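Local coordinates for protein putative transcriptional regulator, IclR family (Arthrobacter aurescens, PDB 3OBF) that probably acts as an IclR-family DNA-binding transcription factor, this chain being its C-terminal, GAF-like domain, at residues A125-V128 with N134-A137; A25-V28 with E33-C36; L99-E104 with F114-I119; Q65-S70 with V136-I141; E15-T20 with E38-R43. All coordinates share one frame; numbering follows the deposited sequence.

Interaction 1: A125-V128 with N134-A137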
# COMPACT_ATOMS: atom_id res chain seq x y z
N ALA A 125 -1.00 2.17 -3.14
CA ALA A 125 0.12 2.06 -2.21
C ALA A 125 1.44 1.88 -2.99
O ALA A 125 1.45 1.26 -4.06
CB ALA A 125 -0.10 0.91 -1.25
N SER A 126 2.53 2.33 -2.39
CA SER A 126 3.87 2.28 -3.00
C SER A 126 4.93 1.85 -1.98
O SER A 126 4.78 2.13 -0.80
CB SER A 126 4.26 3.65 -3.56
OG SER A 126 3.34 4.02 -4.58
N PRO A 127 6.01 1.17 -2.44
CA PRO A 127 6.99 0.62 -1.50
C PRO A 127 8.04 1.66 -1.08
O PRO A 127 8.31 2.58 -1.84
CB PRO A 127 7.61 -0.56 -2.27
CG PRO A 127 7.46 -0.12 -3.77
CD PRO A 127 6.20 0.68 -3.83
N VAL A 128 8.58 1.51 0.13
CA VAL A 128 9.63 2.35 0.65
C VAL A 128 10.78 1.40 0.85
O VAL A 128 10.56 0.30 1.35
CB VAL A 128 9.20 2.98 2.00
CG1 VAL A 128 10.41 3.65 2.71
CG2 VAL A 128 8.08 3.99 1.79
N ASN A 134 16.14 -3.29 0.93
CA ASN A 134 15.05 -4.01 1.56
C ASN A 134 13.83 -3.14 1.50
O ASN A 134 13.89 -1.92 1.78
CB ASN A 134 15.33 -4.35 3.03
CG ASN A 134 16.57 -5.19 3.22
OD1 ASN A 134 16.79 -6.16 2.50
ND2 ASN A 134 17.40 -4.80 4.20
N MSE A 135 12.71 -3.74 1.15
CA MSE A 135 11.47 -3.03 1.27
C MSE A 135 11.10 -2.96 2.76
O MSE A 135 10.98 -3.99 3.40
CB MSE A 135 10.35 -3.71 0.47
CG MSE A 135 9.07 -2.81 0.41
SE MSE A 135 7.61 -3.83 -0.30
CE MSE A 135 8.29 -4.16 -2.13
N VAL A 136 10.90 -1.77 3.29
CA VAL A 136 10.72 -1.62 4.74
C VAL A 136 9.38 -1.08 5.16
O VAL A 136 9.01 -1.17 6.32
CB VAL A 136 11.85 -0.75 5.39
CG1 VAL A 136 13.19 -1.49 5.24
CG2 VAL A 136 11.90 0.63 4.78
N ALA A 137 8.62 -0.55 4.21
CA ALA A 137 7.35 0.05 4.53
C ALA A 137 6.65 0.31 3.23
O ALA A 137 7.22 0.10 2.16
CB ALA A 137 7.54 1.36 5.32
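Met135, a selenomethionine, sends CG trans to its backbone N (chi1 -170°) and runs extended to SE, then turns at the last bond, chi3 -65°. The bend curls the end of the chain around one atom of Pro127: its CB lies 3.7 Å from Met135 CE and 3.8 Å from Met135 SE. Val128, on the opposite side of its strand from Pro127, turns its CG1 branch to Val136, where Val128 CG1 and Val136 CG2 are 4.0 Å apart. The two valine side chains meet at about a right angle.

The backbone between them is a classic beta bulge in the antiparallel hairpin of strands 121-129 and 135-144, with Val136 and Ala137 together facing the single residue Val128. Two hydrogen bonds hold it. Val136 N donates to Val128 O at 2.9 Å, nearly straight, and Val128 N donates to Ala137 O at 2.8 Å, arriving well above the carbonyl plane, 39° out of it. Val128 O also receives a CA-H contact from Met135 CA at 3.5 Å.

On the face carrying Val128 and Ala137, the CB atoms of these two residues are 4.0 Å apart, and Val167 of helix 150-170 packs on Val128. Pro127 and Met135 instead meet Val66 of helix 62-69 and Met106 of helix 92-108.

Interaction 2: A25-V28 with E33-C36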
# COMPACT_ATOMS: atom_id res chain seq x y z
N ALA A 25 -0.94 7.28 4.80
CA ALA A 25 -0.58 6.36 5.87
C ALA A 25 0.71 5.67 5.56
O ALA A 25 1.01 5.39 4.41
CB ALA A 25 -1.67 5.32 6.06
N LEU A 26 1.49 5.38 6.60
CA LEU A 26 2.66 4.58 6.49
C LEU A 26 2.29 3.19 7.02
O LEU A 26 1.84 3.03 8.16
CB LEU A 26 3.81 5.19 7.31
CG LEU A 26 5.17 4.45 7.22
CD1 LEU A 26 5.85 4.72 5.86
CD2 LEU A 26 6.14 4.83 8.35
N MSE A 27 2.49 2.18 6.16
CA MSE A 27 2.21 0.80 6.51
C MSE A 27 3.51 0.02 6.74
O MSE A 27 4.54 0.28 6.09
CB MSE A 27 1.40 0.12 5.40
CG MSE A 27 0.32 0.97 4.80
SE MSE A 27 -1.03 1.51 6.14
CE MSE A 27 -1.93 -0.18 6.37
N VAL A 28 3.45 -0.93 7.67
CA VAL A 28 4.51 -1.93 7.83
C VAL A 28 3.94 -3.36 7.71
O VAL A 28 2.75 -3.59 7.90
CB VAL A 28 5.32 -1.78 9.14
CG1 VAL A 28 6.02 -0.41 9.18
CG2 VAL A 28 4.41 -2.04 10.37
N GLU A 33 0.24 -9.59 7.46
CA GLU A 33 -0.64 -8.43 7.62
C GLU A 33 0.07 -7.13 7.37
O GLU A 33 1.24 -6.94 7.75
CB GLU A 33 -1.19 -8.28 9.04
CG GLU A 33 -1.97 -9.39 9.64
CD GLU A 33 -2.18 -9.11 11.10
OE1 GLU A 33 -1.19 -8.76 11.78
OE2 GLU A 33 -3.33 -9.22 11.59
N SER A 34 -0.66 -6.21 6.78
CA SER A 34 -0.18 -4.87 6.64
C SER A 34 -0.79 -4.03 7.77
O SER A 34 -1.98 -4.15 8.06
CB SER A 34 -0.56 -4.34 5.26
OG SER A 34 0.02 -3.09 5.12
N MSE A 35 0.03 -3.22 8.44
CA MSE A 35 -0.45 -2.46 9.59
C MSE A 35 -0.17 -0.98 9.46
O MSE A 35 0.94 -0.60 9.09
CB MSE A 35 0.12 -3.01 10.92
CG MSE A 35 -0.54 -2.41 12.16
SE MSE A 35 0.25 -3.14 13.79
CE MSE A 35 -1.07 -2.67 15.12
N CYS A 36 -1.16 -0.17 9.79
CA CYS A 36 -0.98 1.27 9.77
C CYS A 36 -0.25 1.76 11.05
O CYS A 36 -0.73 1.56 12.17
CB CYS A 36 -2.30 2.00 9.55
SG CYS A 36 -2.05 3.79 9.66
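Val28 and Met35 exchange a reciprocal pair of backbone hydrogen bonds. Val28 N donates to Met35 O at 2.9 Å, and Met35 N donates to Val28 O at 2.8 Å. Each acceptor also takes a CA-H contact from the residue before its donor: Met27 CA lies 3.2 Å from Met35 O, and Ser34 CA lies 3.4 Å from Val28 O.

These bonds belong to the antiparallel hairpin of strands 24-29 and 34-40, in the antiparallel sheet of this GAF-like domain. Val28 with Met35 is a hydrogen-bonded pair, and Met27 with Cys36 is the neighbouring non-hydrogen-bonded pair; Met27 and Met35 are both selenomethionines.

The closer side-chain contacts are on the face of Met27 and Cys36. The Met27 chain bends at chi2 (-61°) and again at chi3 (-73°), folding its end back across the partner strand. Met27 SE thus rests 3.7 Å from Cys36 CB, while its methyl CE reaches the backbone, 3.5 Å from Cys36 N. Cys36 SG continues the packing to Ala25 CB at 3.9 Å. On the other face the side chains of Val28 and Met35 stay farther apart, since the Met35 chain is extended and leads away from Val28.

Among the polar side chains, Ser34 OG sits 3.5 Å from Met27 CB but is hydrogen-bonded to Ser63 OG of helix 62-69. Glu33 OE1 accepts a hydrogen bond from Asn30 ND2 in the hairpin turn and forms a salt bridge with Arg55 of strand 55-56.

Interaction 3: L99-E104 with F114-I119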
# COMPACT_ATOMS: atom_id res chain seq x y z
N LEU A 99 -0.13 -12.91 -9.00
CA LEU A 99 1.33 -12.78 -9.05
C LEU A 99 1.77 -11.80 -10.14
O LEU A 99 2.72 -11.04 -9.92
CB LEU A 99 2.01 -14.14 -9.26
CG LEU A 99 2.07 -15.05 -8.02
CD1 LEU A 99 2.55 -16.51 -8.31
CD2 LEU A 99 2.93 -14.45 -6.93
N LEU A 100 1.11 -11.84 -11.30
CA LEU A 100 1.38 -10.90 -12.39
C LEU A 100 0.97 -9.50 -11.98
O LEU A 100 1.68 -8.53 -12.24
CB LEU A 100 0.65 -11.31 -13.68
CG LEU A 100 0.67 -10.40 -14.93
CD1 LEU A 100 2.08 -9.89 -15.32
CD2 LEU A 100 0.06 -11.11 -16.14
N ARG A 101 -0.17 -9.42 -11.29
CA ARG A 101 -0.66 -8.14 -10.78
C ARG A 101 0.36 -7.50 -9.82
O ARG A 101 0.53 -6.28 -9.79
CB ARG A 101 -2.02 -8.36 -10.12
CG ARG A 101 -2.85 -7.12 -9.97
CD ARG A 101 -3.87 -7.31 -8.84
NE ARG A 101 -4.48 -6.03 -8.48
CZ ARG A 101 -5.74 -5.68 -8.75
NH1 ARG A 101 -6.55 -6.51 -9.39
NH2 ARG A 101 -6.18 -4.49 -8.36
N LEU A 102 1.07 -8.33 -9.07
CA LEU A 102 2.15 -7.89 -8.21
C LEU A 102 3.31 -7.28 -9.02
O LEU A 102 3.72 -6.14 -8.78
CB LEU A 102 2.64 -9.04 -7.29
CG LEU A 102 1.63 -9.62 -6.29
CD1 LEU A 102 2.34 -10.51 -5.33
CD2 LEU A 102 0.82 -8.51 -5.54
N LYS A 103 3.79 -8.02 -10.01
CA LYS A 103 4.88 -7.53 -10.86
C LYS A 103 4.49 -6.24 -11.57
O LYS A 103 5.31 -5.33 -11.66
CB LYS A 103 5.33 -8.59 -11.88
CG LYS A 103 6.30 -9.65 -11.31
CD LYS A 103 6.46 -10.84 -12.29
CE LYS A 103 6.97 -12.08 -11.58
NZ LYS A 103 6.23 -13.26 -12.06
N GLU A 104 3.25 -6.15 -12.04
CA GLU A 104 2.80 -4.94 -12.72
C GLU A 104 2.82 -3.73 -11.80
O GLU A 104 3.09 -2.61 -12.23
CB GLU A 104 1.43 -5.15 -13.36
CG GLU A 104 1.52 -6.13 -14.56
CD GLU A 104 0.19 -6.38 -15.25
OE1 GLU A 104 -0.86 -6.33 -14.57
OE2 GLU A 104 0.21 -6.60 -16.49
N PHE A 114 -9.31 -0.93 -6.51
CA PHE A 114 -10.36 -0.04 -7.01
C PHE A 114 -11.72 -0.60 -6.60
O PHE A 114 -12.36 -1.21 -7.40
CB PHE A 114 -10.27 0.07 -8.55
CG PHE A 114 -11.14 1.18 -9.15
CD1 PHE A 114 -10.97 2.51 -8.78
CD2 PHE A 114 -12.11 0.88 -10.10
CE1 PHE A 114 -11.75 3.53 -9.33
CE2 PHE A 114 -12.91 1.88 -10.65
CZ PHE A 114 -12.73 3.22 -10.27
N GLY A 115 -12.13 -0.43 -5.34
CA GLY A 115 -13.37 -1.03 -4.82
C GLY A 115 -13.37 -2.55 -4.80
O GLY A 115 -14.44 -3.19 -4.86
N GLU A 116 -12.18 -3.13 -4.71
CA GLU A 116 -12.01 -4.56 -4.87
C GLU A 116 -11.96 -5.39 -3.57
O GLU A 116 -12.03 -6.62 -3.62
CB GLU A 116 -10.77 -4.85 -5.73
CG GLU A 116 -10.87 -4.34 -7.17
CD GLU A 116 -9.55 -4.50 -7.91
OE1 GLU A 116 -9.29 -5.62 -8.41
OE2 GLU A 116 -8.77 -3.51 -7.97
N THR A 117 -11.83 -4.73 -2.42
CA THR A 117 -12.00 -5.40 -1.12
C THR A 117 -13.29 -4.94 -0.45
O THR A 117 -13.85 -5.64 0.39
CB THR A 117 -10.81 -5.13 -0.18
OG1 THR A 117 -10.73 -3.73 0.10
CG2 THR A 117 -9.52 -5.57 -0.82
N SER A 118 -13.73 -3.76 -0.84
CA SER A 118 -14.93 -3.12 -0.32
C SER A 118 -15.43 -2.17 -1.43
O SER A 118 -14.65 -1.32 -1.91
CB SER A 118 -14.59 -2.36 0.98
OG SER A 118 -15.66 -1.53 1.37
N ILE A 119 -16.69 -2.32 -1.84
CA ILE A 119 -17.26 -1.53 -2.97
C ILE A 119 -17.22 -0.00 -2.79
O ILE A 119 -17.34 0.75 -3.76
CB ILE A 119 -18.73 -1.96 -3.32
CG1 ILE A 119 -19.56 -2.14 -2.04
CG2 ILE A 119 -18.73 -3.22 -4.22
CD1 ILE A 119 -21.07 -2.34 -2.28
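The guanidinium of Arg101 and the carboxylate of Glu116 meet at their edges, with planes 43° apart, and neither face of the guanidinium is touched by the 114-119 loop. This is an end-on, two-pronged salt bridge that joins helix 92-108 to the loop between strands 111-114 and 121-129. Arg101 NH2 donates to Glu116 OE2 at 2.8 Å, and that oxygen lies near the guanidinium plane. Glu116 OE1 receives Arg101 NH1 at 3.0 Å on its syn lone pair, but this oxygen is tilted 25° from the same plane, in keeping with the twist between the two groups.

Both chains are stretched to span the gap. Arg101 leaves the helix with CG trans to its backbone N (chi1 -160°) and runs extended to NE, while Glu116 is extended beyond CG and comes from the opposite direction.

Further bonds restrict rotation of the guanidinium: Arg101 NE bonds to Gln65 OE1 of helix 62-69, and Arg101 NH2 also bonds to Val112 O on strand 111-114. Leu60 packs against both charged side chains. With an arginine and a backbone N-H directed at it, the carboxylate probably stays ionised.

That N-H belongs to Phe114, at the end of strand 111-114: Phe114 N donates almost straight to the anti lone pair of Glu116 OE2 at 3.0 Å.

Interaction 4: Q65-S70 with V136-I141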
# COMPACT_ATOMS: atom_id res chain seq x y z
N GLN A 65 -0.70 -5.85 -1.46
CA GLN A 65 -0.09 -6.16 -2.77
C GLN A 65 1.38 -5.74 -2.78
O GLN A 65 2.25 -6.53 -3.21
CB GLN A 65 -0.81 -5.44 -3.91
CG GLN A 65 -2.20 -6.01 -4.28
CD GLN A 65 -2.90 -5.19 -5.36
OE1 GLN A 65 -2.41 -5.09 -6.50
NE2 GLN A 65 -4.03 -4.59 -5.01
N VAL A 66 1.64 -4.51 -2.32
CA VAL A 66 3.01 -3.96 -2.30
C VAL A 66 3.96 -4.87 -1.50
O VAL A 66 5.03 -5.26 -1.99
CB VAL A 66 2.97 -2.55 -1.70
CG1 VAL A 66 4.35 -2.04 -1.35
CG2 VAL A 66 2.30 -1.63 -2.66
N PHE A 67 3.56 -5.23 -0.28
CA PHE A 67 4.39 -6.12 0.51
C PHE A 67 4.56 -7.53 -0.08
O PHE A 67 5.64 -8.10 -0.02
CB PHE A 67 3.91 -6.20 1.96
CG PHE A 67 4.07 -4.93 2.71
CD1 PHE A 67 5.34 -4.35 2.85
CD2 PHE A 67 2.97 -4.29 3.26
CE1 PHE A 67 5.51 -3.15 3.53
CE2 PHE A 67 3.14 -3.08 3.97
CZ PHE A 67 4.42 -2.52 4.11
N LEU A 68 3.51 -8.10 -0.63
CA LEU A 68 3.64 -9.43 -1.21
C LEU A 68 4.57 -9.43 -2.45
O LEU A 68 5.18 -10.46 -2.77
CB LEU A 68 2.27 -10.01 -1.51
CG LEU A 68 1.42 -10.39 -0.28
CD1 LEU A 68 0.08 -10.96 -0.73
CD2 LEU A 68 2.11 -11.42 0.57
N ALA A 69 4.69 -8.29 -3.14
CA ALA A 69 5.71 -8.14 -4.19
C ALA A 69 7.14 -8.33 -3.66
O ALA A 69 8.03 -8.72 -4.41
CB ALA A 69 5.56 -6.79 -4.92
N SER A 70 7.35 -8.08 -2.37
CA SER A 70 8.67 -8.29 -1.77
C SER A 70 8.92 -9.73 -1.35
O SER A 70 10.07 -10.07 -1.03
CB SER A 70 8.89 -7.38 -0.55
OG SER A 70 8.20 -7.91 0.58
N VAL A 136 10.90 -1.77 3.29
CA VAL A 136 10.72 -1.62 4.74
C VAL A 136 9.38 -1.08 5.16
O VAL A 136 9.01 -1.17 6.32
CB VAL A 136 11.85 -0.75 5.39
CG1 VAL A 136 13.19 -1.49 5.24
CG2 VAL A 136 11.90 0.63 4.78
N ALA A 137 8.62 -0.55 4.21
CA ALA A 137 7.35 0.05 4.53
C ALA A 137 6.65 0.31 3.23
O ALA A 137 7.22 0.10 2.16
CB ALA A 137 7.54 1.36 5.32
N SER A 138 5.42 0.79 3.30
CA SER A 138 4.82 1.36 2.14
C SER A 138 3.96 2.55 2.49
O SER A 138 3.49 2.69 3.61
CB SER A 138 4.06 0.31 1.34
OG SER A 138 2.75 0.20 1.74
N VAL A 139 3.77 3.44 1.52
CA VAL A 139 2.85 4.56 1.70
C VAL A 139 1.49 4.19 1.07
O VAL A 139 1.45 3.67 -0.05
CB VAL A 139 3.42 5.82 1.05
CG1 VAL A 139 2.36 7.01 1.11
CG2 VAL A 139 4.77 6.20 1.74
N LEU A 140 0.41 4.43 1.81
CA LEU A 140 -0.95 4.13 1.38
C LEU A 140 -1.78 5.42 1.30
O LEU A 140 -1.72 6.26 2.21
CB LEU A 140 -1.60 3.13 2.35
CG LEU A 140 -3.13 2.84 2.29
CD1 LEU A 140 -3.52 2.15 0.99
CD2 LEU A 140 -3.65 2.03 3.54
N ILE A 141 -2.55 5.57 0.21
CA ILE A 141 -3.59 6.56 0.13
C ILE A 141 -4.91 5.80 0.02
O ILE A 141 -5.22 5.26 -1.05
CB ILE A 141 -3.43 7.57 -1.07
CG1 ILE A 141 -2.07 8.30 -1.05
CG2 ILE A 141 -4.61 8.60 -1.05
CD1 ILE A 141 -1.82 9.20 -2.29
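Helix 62-69 lies against the antiparallel sheet of the GAF-like domain, and Val66 and Phe67 are the residues by which it touches Ala137 and Ser138 of strand 135-144. The short helix segment and the strand run nearly antiparallel, at 152°, with their axes 9.0 Å apart at closest approach. Contact is by van der Waals packing alone, deep in the interior.

Val66 points at the strand. With CG1 trans to the backbone N (chi1 167°), this branch comes down on the serine, Val66 CG1 being 3.6 Å from Ser138 CB. Its neighbours on the adjoining strand 121-129 are Ala125 and Pro127.

The first bond of the Phe67 side chain is directed past the strand, but its ring comes nearer and meets the peptide link between Ala137 and Ser138. Phe67 CZ is 3.6 Å from Ser138 N, and Phe67 CE1 is 3.7 Å from Ala137 C, both approached obliquely. Ala137 CA, by contrast, lies at the ring edge, in its plane. The Ser138 hydroxyl also borders the ring, with OG 4.0 Å from Phe67 CZ. On the adjoining strand 24-29, Met27 packs on Phe67, and the ring of Trp29 meets it at about 20° between planes.

At the C-terminal end of the segment the chain turns back on the carbonyl of Phe67. Phe67 O accepts from Ser70 N at 2.9 Å and, in the carbonyl plane, from Ser70 OG at 2.6 Å.

Interaction 5: E15-T20 with E38-R43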
# COMPACT_ATOMS: atom_id res chain seq x y z
N GLU A 15 2.39 16.54 4.02
CA GLU A 15 2.45 17.19 2.73
C GLU A 15 1.54 16.48 1.71
O GLU A 15 0.87 17.12 0.90
CB GLU A 15 3.92 17.23 2.27
CG GLU A 15 4.28 17.88 0.89
CD GLU A 15 5.78 17.62 0.48
OE1 GLU A 15 6.30 16.46 0.66
OE2 GLU A 15 6.45 18.57 -0.03
N LEU A 16 1.53 15.14 1.74
CA LEU A 16 0.77 14.40 0.77
C LEU A 16 -0.76 14.58 0.95
O LEU A 16 -1.51 14.68 -0.03
CB LEU A 16 1.14 12.92 0.84
CG LEU A 16 0.41 11.94 -0.09
CD1 LEU A 16 0.71 12.31 -1.54
CD2 LEU A 16 0.80 10.42 0.23
N THR A 17 -1.20 14.60 2.21
CA THR A 17 -2.59 14.83 2.54
C THR A 17 -3.04 16.26 2.22
O THR A 17 -4.17 16.47 1.78
CB THR A 17 -2.88 14.40 4.00
OG1 THR A 17 -2.91 12.98 4.04
CG2 THR A 17 -4.25 14.92 4.49
N GLU A 18 -2.17 17.26 2.39
CA GLU A 18 -2.56 18.60 1.96
C GLU A 18 -2.68 18.75 0.44
O GLU A 18 -3.47 19.57 -0.02
CB GLU A 18 -1.70 19.73 2.57
CG GLU A 18 -0.21 19.43 2.66
CD GLU A 18 0.57 20.34 3.62
OE1 GLU A 18 0.03 20.76 4.69
OE2 GLU A 18 1.77 20.61 3.31
N ARG A 19 -1.94 17.94 -0.32
CA ARG A 19 -1.98 17.98 -1.79
C ARG A 19 -3.12 17.09 -2.41
O ARG A 19 -3.58 17.33 -3.53
CB ARG A 19 -0.62 17.54 -2.34
CG ARG A 19 0.58 18.40 -1.89
CD ARG A 19 0.25 19.82 -2.15
NE ARG A 19 1.39 20.73 -2.09
CZ ARG A 19 1.49 21.84 -2.81
NH1 ARG A 19 2.56 22.63 -2.69
NH2 ARG A 19 0.53 22.17 -3.68
N THR A 20 -3.55 16.07 -1.70
CA THR A 20 -4.53 15.16 -2.26
C THR A 20 -5.88 15.40 -1.64
O THR A 20 -6.90 15.05 -2.22
CB THR A 20 -4.16 13.68 -1.99
OG1 THR A 20 -4.15 13.47 -0.58
CG2 THR A 20 -2.80 13.34 -2.60
N GLU A 38 1.40 5.04 11.10
CA GLU A 38 1.42 6.49 11.08
C GLU A 38 0.49 6.96 9.98
O GLU A 38 0.55 6.47 8.85
CB GLU A 38 2.84 7.01 10.81
CG GLU A 38 3.07 8.46 11.21
CD GLU A 38 4.57 8.78 11.29
OE1 GLU A 38 5.02 9.09 12.42
OE2 GLU A 38 5.28 8.71 10.25
N GLN A 39 -0.38 7.92 10.29
CA GLN A 39 -1.32 8.42 9.30
C GLN A 39 -1.79 9.86 9.54
O GLN A 39 -1.75 10.36 10.68
CB GLN A 39 -2.52 7.45 9.17
CG GLN A 39 -3.47 7.47 10.37
CD GLN A 39 -4.70 8.32 10.10
OE1 GLN A 39 -4.77 9.46 10.54
NE2 GLN A 39 -5.68 7.77 9.36
N ILE A 40 -2.20 10.53 8.47
CA ILE A 40 -2.75 11.89 8.51
C ILE A 40 -4.16 11.76 7.97
O ILE A 40 -4.35 11.23 6.90
CB ILE A 40 -2.03 12.84 7.54
CG1 ILE A 40 -0.51 12.69 7.61
CG2 ILE A 40 -2.52 14.36 7.77
CD1 ILE A 40 0.08 13.24 8.90
N PRO A 41 -5.17 12.26 8.69
CA PRO A 41 -6.53 12.07 8.14
C PRO A 41 -6.88 13.05 6.99
O PRO A 41 -6.38 14.19 6.97
CB PRO A 41 -7.45 12.33 9.36
CG PRO A 41 -6.68 13.40 10.17
CD PRO A 41 -5.18 12.88 10.03
N SER A 42 -7.72 12.60 6.06
CA SER A 42 -8.37 13.44 5.06
C SER A 42 -9.01 14.67 5.73
O SER A 42 -9.54 14.57 6.83
CB SER A 42 -9.47 12.64 4.36
OG SER A 42 -10.19 13.45 3.45
N ARG A 43 -8.96 15.82 5.07
CA ARG A 43 -9.60 17.05 5.58
C ARG A 43 -11.12 16.93 5.46
O ARG A 43 -11.86 17.78 5.93
CB ARG A 43 -9.14 18.30 4.82
CG ARG A 43 -9.59 18.30 3.37
CD ARG A 43 -9.15 19.51 2.59
NE ARG A 43 -9.63 19.40 1.22
CZ ARG A 43 -10.86 19.73 0.83
NH1 ARG A 43 -11.74 20.23 1.71
NH2 ARG A 43 -11.21 19.57 -0.44
O HOH W 1 -6.47 17.09 3.31
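Thr17 OG1 packs against Ile40, 3.6 Å from its CB, while it is hydrogen-bonded to Glu22 O and Ser24 OG, in the link from helix 3-20 to strand 24-29 and at the start of that strand. The hydroxyl is thus tied down beside the apolar residue it touches. With chi1 at -74°, OG1 lies beside the backbone N and the methyl is trans to it, and both branches face the 38-43 segment. Thr17 CG2 lies 3.8 Å from Ile40 CG2 and reaches further to Pro41 O at 3.3 Å. The two beta-branched side chains cross obliquely, and the rest of Ile40 leads away toward Tyr10 and Leu13 on the same helix.

A water extends the contact on the backbone side, donating to Thr17 O at 2.8 Å and accepting a weak bond from Arg43 N at 3.3 Å. One turn on, Thr20 ends the helix by doubling its grip on a carbonyl: Thr20 OG1, at 3.0 Å, and Thr20 N reach Leu16 O from opposite faces of its plane.

Ser42 is held by the helix-strand link, its OG bonded to Gly21 O and its N to Thr23 OG1. The C-terminal end of helix 3-20 is therefore fitted against the end of strand 34-40, which pairs with strand 24-29 through Ile40 and Ser24, while Leu16 turns to Ala159 and Ala163 of helix 150-170.

From the N terminus, interaction 5 closes the first loop, bringing the end of helix 3-20 to the end of strand 34-40, and interaction 2, the hairpin of strands 24-29 and 34-40, is nested inside it. The next loop is much longer: interaction 4 joins helix 62-69 to strand 135-144 across 65 intervening residues. Interaction 3, from helix 92-108 to the loop after strand 111-114, nests within it. Interaction 1 closes the hairpin of strands 121-129 and 135-144 and shares Val136 and Ala137 with interaction 4. Strand 135-144 joins the two hairpins into one sheet by pairing with strand 24-29, through Met27 and Ser138, while Gln65 and Arg101 link interactions 3 and 4.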